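PDB 5IIP: glycine betaine/carnitine/choline ABC transporter%2C ATP-binding protein%2C putative from Staphylococcus aureus, which probably serves as the ATP-binding subunit of the osmolyte uptake system OpuC, which the second messenger c-di-AMP inhibits, and carries tandem CBS domains. Local coordinates for residues P44-A49 and I68-S73. Numbering follows the deposited sequence.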
# COMPACT_ATOMS: atom_id res chain seq x y z
N PRO D 44 -10.10 -15.15 -2.80
CA PRO D 44 -10.27 -13.99 -1.93
C PRO D 44 -11.68 -13.66 -1.56
O PRO D 44 -12.59 -14.01 -2.23
CB PRO D 44 -9.69 -12.86 -2.76
CG PRO D 44 -9.53 -13.36 -4.11
CD PRO D 44 -9.98 -14.76 -4.19
N ILE D 45 -11.81 -12.95 -0.47
CA ILE D 45 -13.08 -12.50 0.04
C ILE D 45 -13.23 -11.08 -0.42
O ILE D 45 -12.35 -10.28 -0.25
CB ILE D 45 -13.09 -12.51 1.56
CG1 ILE D 45 -12.77 -13.90 2.06
CG2 ILE D 45 -14.41 -12.02 2.09
CD1 ILE D 45 -13.88 -14.89 1.83
N THR D 46 -14.36 -10.77 -1.02
CA THR D 46 -14.55 -9.48 -1.57
C THR D 46 -15.79 -8.81 -1.15
O THR D 46 -16.61 -9.38 -0.50
CB THR D 46 -14.59 -9.54 -3.09
OG1 THR D 46 -15.68 -10.33 -3.52
CG2 THR D 46 -13.38 -10.14 -3.59
N ILE D 47 -15.86 -7.55 -1.54
CA ILE D 47 -16.99 -6.72 -1.30
C ILE D 47 -17.15 -5.80 -2.48
O ILE D 47 -16.18 -5.34 -3.01
CB ILE D 47 -16.88 -5.92 -0.01
CG1 ILE D 47 -18.24 -5.41 0.39
CG2 ILE D 47 -15.94 -4.75 -0.13
CD1 ILE D 47 -18.29 -4.70 1.69
N GLN D 48 -18.36 -5.54 -2.89
CA GLN D 48 -18.60 -4.66 -4.00
C GLN D 48 -18.38 -3.25 -3.56
O GLN D 48 -18.52 -2.94 -2.42
CB GLN D 48 -19.96 -4.90 -4.59
CG GLN D 48 -20.14 -6.30 -5.07
CD GLN D 48 -19.61 -6.54 -6.44
OE1 GLN D 48 -19.72 -5.72 -7.30
NE2 GLN D 48 -19.07 -7.69 -6.65
N ALA D 49 -18.02 -2.39 -4.48
CA ALA D 49 -17.73 -0.99 -4.20
C ALA D 49 -18.86 -0.15 -3.68
O ALA D 49 -18.65 0.79 -2.99
CB ALA D 49 -17.12 -0.34 -5.41
N ILE D 68 -10.57 -7.60 3.43
CA ILE D 68 -11.28 -7.87 2.23
C ILE D 68 -10.85 -6.98 1.12
O ILE D 68 -10.35 -5.92 1.32
CB ILE D 68 -12.78 -7.64 2.45
CG1 ILE D 68 -13.00 -6.32 3.12
CG2 ILE D 68 -13.37 -8.68 3.36
CD1 ILE D 68 -14.43 -6.03 3.43
N PHE D 69 -11.12 -7.45 -0.06
CA PHE D 69 -10.81 -6.74 -1.25
C PHE D 69 -12.03 -6.20 -1.97
O PHE D 69 -12.98 -6.88 -2.15
CB PHE D 69 -10.05 -7.67 -2.15
CG PHE D 69 -8.84 -8.19 -1.54
CD1 PHE D 69 -7.68 -7.51 -1.64
CD2 PHE D 69 -8.87 -9.32 -0.83
CE1 PHE D 69 -6.56 -7.96 -1.06
CE2 PHE D 69 -7.76 -9.80 -0.23
CZ PHE D 69 -6.59 -9.12 -0.35
N VAL D 70 -11.94 -4.95 -2.37
CA VAL D 70 -12.98 -4.28 -3.08
C VAL D 70 -12.83 -4.43 -4.57
O VAL D 70 -11.81 -4.18 -5.10
CB VAL D 70 -12.94 -2.79 -2.77
CG1 VAL D 70 -14.13 -2.06 -3.35
CG2 VAL D 70 -12.90 -2.58 -1.30
N VAL D 71 -13.89 -4.83 -5.23
CA VAL D 71 -13.89 -4.98 -6.65
C VAL D 71 -15.13 -4.35 -7.18
O VAL D 71 -16.04 -4.12 -6.45
CB VAL D 71 -13.93 -6.43 -7.09
CG1 VAL D 71 -12.65 -7.13 -6.78
CG2 VAL D 71 -15.07 -7.14 -6.45
N ASP D 72 -15.14 -4.07 -8.47
CA ASP D 72 -16.28 -3.52 -9.15
C ASP D 72 -17.18 -4.56 -9.80
O ASP D 72 -17.01 -5.72 -9.65
CB ASP D 72 -15.90 -2.40 -10.09
CG ASP D 72 -15.07 -2.84 -11.22
OD1 ASP D 72 -14.89 -4.02 -11.44
OD2 ASP D 72 -14.58 -1.97 -11.90
N SER D 73 -18.13 -4.10 -10.57
CA SER D 73 -19.09 -4.97 -11.21
C SER D 73 -18.44 -5.96 -12.10
O SER D 73 -18.93 -7.03 -12.27
CB SER D 73 -20.12 -4.18 -11.97
OG SER D 73 -21.05 -5.04 -12.56
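I47 and V70 sit at the middle of a parallel strand pairing, where strand 46-48 forms one border of a three-stranded sheet and strand 67-71 its centre. The backbone ladder starts with F69 N donating to I45 O at 3.1 Å, almost straight at 175°. I47 then binds through both of its backbone polar atoms: its N gives to F69 O at 3.0 Å, and its O accepts from V71 N at 3.2 Å. A weak bond from A49 N to V71 O closes the ladder as the strands splay, their axes 35° apart. On the face covered by helices 53-63 and 96-99, the side chains of I47 and V70 lie alongside each other, CG2 to CG2 3.9 Å, and L96 meets both. I47 CG1 runs anti to the backbone N (chi1 -163°), which leaves CG2 to meet both V70 and I68 CD1. Before the strand begins, I45 CG2 touches I68 CG2 at 3.7 Å, and I59 of helix 53-63 packs on I45 and I47. T46, F69 and V71 face the other way, toward strand 137-142. There P44 CB approaches the F69 ring obliquely at CD2, 4.1 Å off, while the bent chain of Q48 brings NE2 to 4.0 Å from V71 CG2. With helix 53-63 linking the two parallel strands, this is the beta-alpha-beta unit of a CBS domain, its sheet facing that of the second CBS motif.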